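Local coordinates for protein nucleocapsid (PDB 4AKL) that binds single- and double-stranded RNA, probably packages the viral genome, and probably also cuts double-stranded DNA without sequence specificity, at residues 46-50 and 61-65; 122-127 and 375-379; 151-156 and 455-461. All coordinates share one frame; numbering follows the deposited sequence.

Contact 1 (46-50 and 61-65)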
loop_
_atom_site.group_PDB
_atom_site.type_symbol
_atom_site.label_atom_id
_atom_site.label_comp_id
_atom_site.label_asym_id
_atom_site.label_seq_id
_atom_site.Cartn_x
_atom_site.Cartn_y
_atom_site.Cartn_z
ATOM N N PHE A 46 27.845 -8.323 7.605
ATOM C CA PHE A 46 26.960 -7.765 8.631
ATOM C C PHE A 46 26.358 -8.841 9.548
ATOM O O PHE A 46 25.883 -8.520 10.645
ATOM C CB PHE A 46 25.861 -6.910 8.027
ATOM C CG PHE A 46 26.375 -5.701 7.250
ATOM C CD1 PHE A 46 26.797 -4.553 7.918
ATOM C CD2 PHE A 46 26.413 -5.715 5.865
ATOM C CE1 PHE A 46 27.290 -3.447 7.214
ATOM C CE2 PHE A 46 26.889 -4.615 5.152
ATOM C CZ PHE A 46 27.330 -3.470 5.830
ATOM N N VAL A 47 26.367 -10.109 9.133
ATOM C CA VAL A 47 25.870 -11.157 10.023
ATOM C C VAL A 47 26.869 -11.360 11.203
ATOM O O VAL A 47 26.453 -11.453 12.368
ATOM C CB VAL A 47 25.601 -12.483 9.299
ATOM C CG1 VAL A 47 25.317 -13.609 10.330
ATOM C CG2 VAL A 47 24.426 -12.329 8.255
ATOM N N PHE A 48 28.159 -11.403 10.875
ATOM C CA PHE A 48 29.200 -11.653 11.848
ATOM C C PHE A 48 29.336 -10.478 12.791
ATOM O O PHE A 48 29.517 -10.680 13.962
ATOM C CB PHE A 48 30.554 -11.950 11.173
ATOM C CG PHE A 48 30.477 -13.044 10.188
ATOM C CD1 PHE A 48 30.033 -14.293 10.578
ATOM C CD2 PHE A 48 30.808 -12.824 8.842
ATOM C CE1 PHE A 48 29.937 -15.322 9.661
ATOM C CE2 PHE A 48 30.715 -13.845 7.913
ATOM C CZ PHE A 48 30.276 -15.108 8.318
ATOM N N GLN A 49 29.249 -9.262 12.252
ATOM C CA GLN A 49 29.233 -8.055 13.072
ATOM C C GLN A 49 28.073 -8.100 14.052
ATOM O O GLN A 49 28.251 -7.854 15.261
ATOM C CB GLN A 49 29.107 -6.787 12.227
ATOM C CG GLN A 49 30.334 -6.419 11.348
ATOM C CD GLN A 49 30.077 -5.127 10.577
ATOM O OE1 GLN A 49 29.242 -4.288 10.989
ATOM N NE2 GLN A 49 30.746 -4.965 9.467
ATOM N N MET A 50 26.894 -8.429 13.526
ATOM C CA MET A 50 25.679 -8.509 14.332
ATOM C C MET A 50 25.871 -9.498 15.454
ATOM O O MET A 50 25.600 -9.170 16.601
ATOM C CB MET A 50 24.440 -8.885 13.478
ATOM C CG MET A 50 23.134 -8.669 14.157
ATOM S SD MET A 50 22.840 -6.917 14.677
ATOM C CE MET A 50 22.088 -6.268 13.221
ATOM N N SER A 61 22.778 0.180 14.357
ATOM C CA SER A 61 23.762 0.725 13.456
ATOM C C SER A 61 24.227 -0.305 12.389
ATOM O O SER A 61 24.341 0.030 11.192
ATOM C CB SER A 61 24.945 1.238 14.288
ATOM O OG SER A 61 26.024 1.648 13.466
ATOM N N ILE A 62 24.485 -1.545 12.830
ATOM C CA ILE A 62 24.884 -2.627 11.911
ATOM C C ILE A 62 23.761 -2.876 10.887
ATOM O O ILE A 62 23.992 -2.924 9.657
ATOM C CB ILE A 62 25.232 -3.930 12.653
ATOM C CG1 ILE A 62 26.492 -3.731 13.519
ATOM C CG2 ILE A 62 25.447 -5.068 11.655
ATOM C CD1 ILE A 62 26.606 -4.695 14.781
ATOM N N TYR A 63 22.547 -2.996 11.401
ATOM C CA TYR A 63 21.385 -3.253 10.539
ATOM C C TYR A 63 21.134 -2.090 9.585
ATOM O O TYR A 63 20.812 -2.320 8.413
ATOM C CB TYR A 63 20.123 -3.547 11.320
ATOM C CG TYR A 63 18.961 -3.675 10.393
ATOM C CD1 TYR A 63 18.729 -4.850 9.670
ATOM C CD2 TYR A 63 18.090 -2.613 10.208
ATOM C CE1 TYR A 63 17.631 -4.941 8.779
ATOM C CE2 TYR A 63 17.014 -2.700 9.342
ATOM C CZ TYR A 63 16.781 -3.859 8.628
ATOM O OH TYR A 63 15.687 -3.897 7.782
ATOM N N ALA A 64 21.260 -0.857 10.087
ATOM C CA ALA A 64 21.033 0.311 9.246
ATOM C C ALA A 64 22.118 0.393 8.172
ATOM O O ALA A 64 21.818 0.772 7.074
ATOM C CB ALA A 64 20.940 1.615 10.085
ATOM N N SER A 65 23.353 0.011 8.476
ATOM C CA SER A 65 24.443 0.015 7.474
ATOM C C SER A 65 24.215 -1.033 6.400
ATOM O O SER A 65 24.486 -0.776 5.218
ATOM C CB SER A 65 25.826 -0.271 8.087
ATOM O OG SER A 65 26.221 0.713 8.981
#

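Contact 2 (122-127 and 375-379)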
loop_
_atom_site.group_PDB
_atom_site.type_symbol
_atom_site.label_atom_id
_atom_site.label_comp_id
_atom_site.label_asym_id
_atom_site.label_seq_id
_atom_site.Cartn_x
_atom_site.Cartn_y
_atom_site.Cartn_z
ATOM N N GLN A 122 -12.448 4.377 5.986
ATOM C CA GLN A 122 -11.225 5.207 5.894
ATOM C C GLN A 122 -10.144 4.500 5.068
ATOM O O GLN A 122 -9.447 5.166 4.316
ATOM C CB GLN A 122 -10.695 5.581 7.277
ATOM C CG GLN A 122 -11.657 6.481 8.072
ATOM C CD GLN A 122 -11.204 6.688 9.487
ATOM O OE1 GLN A 122 -11.079 5.739 10.220
ATOM N NE2 GLN A 122 -10.964 7.942 9.878
ATOM N N LEU A 123 -10.035 3.172 5.187
ATOM C CA LEU A 123 -9.081 2.398 4.368
ATOM C C LEU A 123 -9.514 2.378 2.928
ATOM O O LEU A 123 -8.678 2.645 2.039
ATOM C CB LEU A 123 -8.897 0.929 4.820
ATOM C CG LEU A 123 -8.249 0.652 6.148
ATOM C CD1 LEU A 123 -8.182 -0.830 6.491
ATOM C CD2 LEU A 123 -6.821 1.295 6.153
ATOM N N PHE A 124 -10.808 2.058 2.679
ATOM C CA PHE A 124 -11.288 1.991 1.287
ATOM C C PHE A 124 -11.180 3.312 0.587
ATOM O O PHE A 124 -10.728 3.351 -0.553
ATOM C CB PHE A 124 -12.724 1.498 1.202
ATOM C CG PHE A 124 -12.888 0.032 1.477
ATOM C CD1 PHE A 124 -11.834 -0.881 1.329
ATOM C CD2 PHE A 124 -14.115 -0.448 1.860
ATOM C CE1 PHE A 124 -12.039 -2.240 1.581
ATOM C CE2 PHE A 124 -14.302 -1.803 2.106
ATOM C CZ PHE A 124 -13.251 -2.690 1.962
ATOM N N ASN A 125 -11.564 4.406 1.276
ATOM C CA ASN A 125 -11.485 5.734 0.723
ATOM C C ASN A 125 -10.046 6.104 0.334
ATOM O O ASN A 125 -9.821 6.718 -0.715
ATOM C CB ASN A 125 -12.076 6.747 1.717
ATOM C CG ASN A 125 -12.045 8.198 1.199
ATOM O OD1 ASN A 125 -10.977 8.811 1.063
ATOM N ND2 ASN A 125 -13.220 8.752 0.930
ATOM N N TYR A 126 -9.071 5.716 1.172
ATOM C CA TYR A 126 -7.694 6.033 0.887
ATOM C C TYR A 126 -7.239 5.283 -0.382
ATOM O O TYR A 126 -6.563 5.833 -1.202
ATOM C CB TYR A 126 -6.790 5.648 2.101
ATOM C CG TYR A 126 -5.327 5.498 1.764
ATOM C CD1 TYR A 126 -4.833 4.314 1.315
ATOM C CD2 TYR A 126 -4.453 6.553 1.887
ATOM C CE1 TYR A 126 -3.463 4.159 1.007
ATOM C CE2 TYR A 126 -3.065 6.424 1.565
ATOM C CZ TYR A 126 -2.586 5.217 1.122
ATOM O OH TYR A 126 -1.224 5.005 0.808
ATOM N N GLN A 127 -7.601 4.012 -0.518
ATOM C CA GLN A 127 -7.185 3.240 -1.700
ATOM C C GLN A 127 -7.776 3.839 -2.953
ATOM O O GLN A 127 -7.072 4.014 -3.956
ATOM C CB GLN A 127 -7.552 1.754 -1.574
ATOM C CG GLN A 127 -6.861 1.036 -0.365
ATOM C CD GLN A 127 -5.330 0.916 -0.457
ATOM O OE1 GLN A 127 -4.721 1.022 -1.541
ATOM N NE2 GLN A 127 -4.699 0.685 0.699
ATOM N N MET A 375 -2.217 0.183 11.610
ATOM C CA MET A 375 -2.154 1.612 11.316
ATOM C C MET A 375 -2.672 1.935 9.941
ATOM O O MET A 375 -2.441 1.169 8.999
ATOM C CB MET A 375 -0.698 2.093 11.414
ATOM C CG MET A 375 -0.547 3.576 11.375
ATOM S SD MET A 375 1.177 4.075 11.663
ATOM C CE MET A 375 1.292 3.857 13.391
ATOM N N HIS A 376 -3.358 3.048 9.819
ATOM C CA HIS A 376 -3.849 3.527 8.494
ATOM C C HIS A 376 -2.666 3.888 7.642
ATOM O O HIS A 376 -1.672 4.468 8.147
ATOM C CB HIS A 376 -4.790 4.694 8.665
ATOM C CG HIS A 376 -5.494 5.136 7.412
ATOM N ND1 HIS A 376 -4.877 5.883 6.442
ATOM C CD2 HIS A 376 -6.771 4.962 6.996
ATOM C CE1 HIS A 376 -5.739 6.144 5.479
ATOM N NE2 HIS A 376 -6.900 5.602 5.793
ATOM N N PRO A 377 -2.737 3.575 6.305
ATOM C CA PRO A 377 -1.590 3.770 5.427
ATOM C C PRO A 377 -1.156 5.179 5.119
ATOM O O PRO A 377 -0.092 5.374 4.475
ATOM C CB PRO A 377 -2.043 3.110 4.113
ATOM C CG PRO A 377 -3.525 3.120 4.140
ATOM C CD PRO A 377 -3.811 2.855 5.596
ATOM N N ALA A 378 -1.949 6.138 5.543
ATOM C CA ALA A 378 -1.658 7.561 5.350
ATOM C C ALA A 378 -1.003 8.153 6.590
ATOM O O ALA A 378 -0.776 9.354 6.608
ATOM C CB ALA A 378 -2.912 8.314 5.040
ATOM N N VAL A 379 -0.712 7.324 7.603
ATOM C CA VAL A 379 -0.110 7.797 8.842
ATOM C C VAL A 379 1.422 7.618 8.806
ATOM O O VAL A 379 1.933 6.501 8.589
ATOM C CB VAL A 379 -0.712 7.103 10.069
ATOM C CG1 VAL A 379 -0.051 7.610 11.419
ATOM C CG2 VAL A 379 -2.234 7.302 10.085
#

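Contact 3 (151-156 and 455-461)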
loop_
_atom_site.group_PDB
_atom_site.type_symbol
_atom_site.label_atom_id
_atom_site.label_comp_id
_atom_site.label_asym_id
_atom_site.label_seq_id
_atom_site.Cartn_x
_atom_site.Cartn_y
_atom_site.Cartn_z
ATOM N N LYS A 151 -2.832 -11.138 -10.935
ATOM C CA LYS A 151 -2.887 -11.961 -9.724
ATOM C C LYS A 151 -1.490 -12.108 -9.102
ATOM O O LYS A 151 -0.466 -11.827 -9.763
ATOM C CB LYS A 151 -3.454 -13.347 -10.060
ATOM C CG LYS A 151 -4.897 -13.328 -10.590
ATOM C CD LYS A 151 -5.417 -14.732 -10.932
ATOM C CE LYS A 151 -6.860 -14.666 -11.439
ATOM N NZ LYS A 151 -7.754 -13.987 -10.437
ATOM N N VAL A 152 -1.443 -12.561 -7.848
ATOM C CA VAL A 152 -0.154 -12.811 -7.178
ATOM C C VAL A 152 0.608 -13.915 -7.940
ATOM O O VAL A 152 0.003 -14.696 -8.620
ATOM C CB VAL A 152 -0.318 -13.202 -5.670
ATOM C CG1 VAL A 152 -1.063 -12.097 -4.906
ATOM C CG2 VAL A 152 -1.002 -14.571 -5.498
ATOM N N LEU A 153 1.939 -13.944 -7.826
ATOM C CA LEU A 153 2.747 -15.037 -8.438
ATOM C C LEU A 153 2.433 -16.375 -7.750
ATOM O O LEU A 153 2.437 -16.461 -6.529
ATOM C CB LEU A 153 4.245 -14.737 -8.338
ATOM C CG LEU A 153 4.799 -13.443 -8.988
ATOM C CD1 LEU A 153 6.258 -13.162 -8.596
ATOM C CD2 LEU A 153 4.669 -13.518 -10.500
ATOM N N ALA A 154 2.127 -17.401 -8.549
ATOM C CA ALA A 154 1.889 -18.767 -8.043
ATOM C C ALA A 154 3.194 -19.392 -7.585
ATOM O O ALA A 154 3.246 -20.082 -6.575
ATOM C CB ALA A 154 1.269 -19.645 -9.125
ATOM N N GLU A 155 4.241 -19.141 -8.358
ATOM C CA GLU A 155 5.541 -19.709 -8.139
ATOM C C GLU A 155 6.513 -18.563 -7.901
ATOM O O GLU A 155 6.350 -17.487 -8.473
ATOM C CB GLU A 155 5.978 -20.507 -9.385
ATOM C CG GLU A 155 4.833 -21.256 -10.172
ATOM C CD GLU A 155 4.620 -22.776 -9.842
ATOM O OE1 GLU A 155 5.610 -23.536 -9.704
ATOM O OE2 GLU A 155 3.439 -23.204 -9.748
ATOM N N TYR A 156 7.522 -18.783 -7.059
ATOM C CA TYR A 156 8.611 -17.812 -6.893
ATOM C C TYR A 156 9.895 -18.574 -6.951
ATOM O O TYR A 156 10.179 -19.383 -6.065
ATOM C CB TYR A 156 8.489 -17.085 -5.577
ATOM C CG TYR A 156 9.312 -15.829 -5.403
ATOM C CD1 TYR A 156 9.141 -14.737 -6.230
ATOM C CD2 TYR A 156 10.220 -15.703 -4.347
ATOM C CE1 TYR A 156 9.874 -13.552 -6.045
ATOM C CE2 TYR A 156 10.955 -14.521 -4.154
ATOM C CZ TYR A 156 10.780 -13.455 -5.005
ATOM O OH TYR A 156 11.511 -12.296 -4.809
ATOM N N LEU A 455 9.378 -8.978 0.880
ATOM C CA LEU A 455 9.090 -10.274 0.238
ATOM C C LEU A 455 7.653 -10.384 -0.261
ATOM O O LEU A 455 7.392 -10.862 -1.364
ATOM C CB LEU A 455 9.387 -11.441 1.189
ATOM C CG LEU A 455 9.216 -12.876 0.626
ATOM C CD1 LEU A 455 10.075 -13.100 -0.590
ATOM C CD2 LEU A 455 9.507 -13.947 1.694
ATOM N N HIS A 456 6.738 -9.944 0.576
ATOM C CA HIS A 456 5.311 -9.966 0.280
ATOM C C HIS A 456 5.063 -9.229 -1.022
ATOM O O HIS A 456 4.476 -9.757 -1.934
ATOM C CB HIS A 456 4.542 -9.333 1.432
ATOM C CG HIS A 456 3.075 -9.404 1.274
ATOM N ND1 HIS A 456 2.349 -10.548 1.543
ATOM C CD2 HIS A 456 2.187 -8.478 0.863
ATOM C CE1 HIS A 456 1.071 -10.315 1.298
ATOM N NE2 HIS A 456 0.948 -9.063 0.893
ATOM N N GLN A 457 5.578 -8.018 -1.086
ATOM C CA GLN A 457 5.484 -7.176 -2.255
ATOM C C GLN A 457 6.118 -7.760 -3.487
ATOM O O GLN A 457 5.591 -7.570 -4.541
ATOM C CB GLN A 457 6.080 -5.814 -1.955
ATOM C CG GLN A 457 5.099 -5.066 -1.054
ATOM C CD GLN A 457 5.645 -3.848 -0.541
ATOM O OE1 GLN A 457 6.292 -3.077 -1.259
ATOM N NE2 GLN A 457 5.409 -3.619 0.720
ATOM N N SER A 458 7.261 -8.436 -3.346
ATOM C CA SER A 458 7.846 -9.134 -4.467
ATOM C C SER A 458 6.943 -10.272 -4.880
ATOM O O SER A 458 6.809 -10.530 -6.051
ATOM C CB SER A 458 9.228 -9.700 -4.123
ATOM O OG SER A 458 9.865 -10.154 -5.280
ATOM N N LEU A 459 6.322 -10.943 -3.924
ATOM C CA LEU A 459 5.425 -12.085 -4.213
ATOM C C LEU A 459 4.082 -11.679 -4.881
ATOM O O LEU A 459 3.492 -12.494 -5.620
ATOM C CB LEU A 459 5.153 -12.926 -2.954
ATOM C CG LEU A 459 6.298 -13.747 -2.333
ATOM C CD1 LEU A 459 5.761 -14.428 -1.116
ATOM C CD2 LEU A 459 6.923 -14.792 -3.314
ATOM N N VAL A 460 3.602 -10.451 -4.623
ATOM C CA VAL A 460 2.409 -9.982 -5.287
ATOM C C VAL A 460 2.738 -9.608 -6.755
ATOM O O VAL A 460 1.840 -9.546 -7.571
ATOM C CB VAL A 460 1.699 -8.821 -4.565
ATOM C CG1 VAL A 460 1.422 -9.182 -3.050
ATOM C CG2 VAL A 460 2.483 -7.580 -4.690
ATOM N N GLY A 461 4.018 -9.391 -7.059
ATOM C CA GLY A 461 4.495 -9.135 -8.398
ATOM C C GLY A 461 5.038 -7.747 -8.628
ATOM O O GLY A 461 5.284 -7.388 -9.789
HETATM O O HOH W 1 0.794 -9.509 -9.870
#

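Contact 1 (46-50 and 61-65)
Ile62 sends both of its branches against helix 46-50, and most of the contact runs through them, the methyls resting on backbone carbonyls as well as on side chains. Its CG2 methyl lies 3.6 Å from Phe46 O and also meets Met50 CE and the Phe46 ring atom CD1. The CD1 methyl goes to the backbone of Gln49, 3.6 Å from Gln49 O. A branched aliphatic residue suits this place because two methyls can fill two spots along the facing helix. Met50 adds a flexible arm: it leaves with CG anti to the backbone N (chi1 -166°), then bends, which carries CE back to Tyr63, 3.9 Å from Tyr63 CB. At the other end, Phe46 reaches past Ile62 until its CE1 is 3.6 Å from Ser65 CB.

The one side-chain hydrogen bond here stays within segment 61-65. Ser65 OG donates to Ser61 O at 3.0 Å, and that carbonyl takes Ser65 N from the opposite face. With its hydroxyl turned back on its own helix, Ser65 turns its CB toward the phenyl ring. Ile436 of helix 425-440 also touches Phe46.

The segment axes run antiparallel at 172° and approach to 9.8 Å, a helical hairpin joined by van der Waals contact alone, whose cohesion depends on shape and on burying apolar surface.

Contact 2 (122-127 and 375-379)
Pro377 lies under the Tyr126 ring, its CG 3.5 Å from the ring centroid and 24° off the normal, a CH-pi contact over the face. The other side of this apolar centre is Leu123, whose CD2 methyl presses on Pro377 CD at 3.4 Å, closer than carbons usually pack. Proline suits the place: its rigid ring offers a compact row of CH groups, CB and CG to the tyrosine and CD to the leucine. Ala378 adds a small methyl, 3.9 Å from Tyr126 CD2.

The His376 imidazole stands beside this centre. It turns an edge toward the tyrosine face in an offset edge-to-face pair, with planes at 80° and centroids 5.4 Å apart, and CE1 leads toward Tyr126 CB.

Both nitrogens of His376 are engaged. NE2 donates to Gln122 O at 3.0 Å; the oxygen lies in the imidazole plane, the donor stands above the carbonyl plane, and the helical bond from Tyr126 N comes to the same oxygen from the opposite face. ND1 accepts from Ala378 N at 3.1 Å inside the type I turn from His376 to Val379. Histidine suits this place because one ring can donate to the helix and accept from its own turn, and the two bonds fix its rotation. At the polar edge, Tyr126 OH goes on to Ser309 OG, which also bonds Pro377 O.

The contact lies deep in the protein, where helix 120-136 meets the loop between helices 355-360 and 385-392. Leu113 of helix 110-113 touches His376, Trp106 of helix 104-107 touches Ala378, and Arg298 of helix 295-301 touches Leu123.

Contact 3 (151-156 and 455-461)
Tyr156 lays its ring over the CD2 methyl of Leu459, which sits 3.6 Å from the ring centroid and 24° off the normal, a CH-pi contact displaced toward the CG side. The two side chains cross at about a right angle, so a single methyl rather than the length of the leucine meets the face. Leu455 CD1 adds a second aliphatic contact, 3.9 Å from Tyr156 CE2. The phenol has CG anti to the backbone N (chi1 -165°), which sends the ring across the helix until its OH reaches Ser458 OG at 2.7 Å. Tyrosine thus suits a place with leucines beside its ring and a serine at its end, where the two hydroxyls can bond to each other.

Gly461 closes helix 450-460 in a Schellman motif, with positive phi and two weak bonds from its N back into the last turn. At these backbone angles a CB would be jammed against the preceding carbonyl oxygen, so a residue without one fits. The last carbonyls of a helix have no further i+4 N-H to pair with, and segment 151-156 supplies a partner for one: Leu153 N donates to Leu459 O at 3.1 Å, nearly in line with the C=O. A water is held between Lys151 O and Val460 O, donating to both.

Val152 CG1 stands 4.3 Å from Val460 CG1, and Leu153 lies over the carbonyl side of the helix end, its CD1 3.7 Å from Ser458 O. Beyond the pair, Tyr156 belongs to a two-stranded parallel sheet with 480-481, bonding through its backbone to Asn480 and Ile482, and Leu170 of helix 163-181 touches Leu459.

Contact 2 is the most buried, its centre about 9 Å from that of the chain, and every residue that touches there is buried; contacts 1 and 3 are only partly so, with the centre of contact 1 farthest out, about 28 Å away. Contact 1 joins two helices close in sequence and has no hydrogen bonds between its segments, resting on van der Waals contact, whereas contacts 2 and 3 bring together segments some 250 to 300 residues apart and add hydrogen bonds to helix carbonyls, within the helix in contact 2 and at its end in contact 3. Helix 425-440 borders both contacts 1 and 3. Contacts 2 and 3 interleave along the chain, their nearest atoms about 11 Å apart.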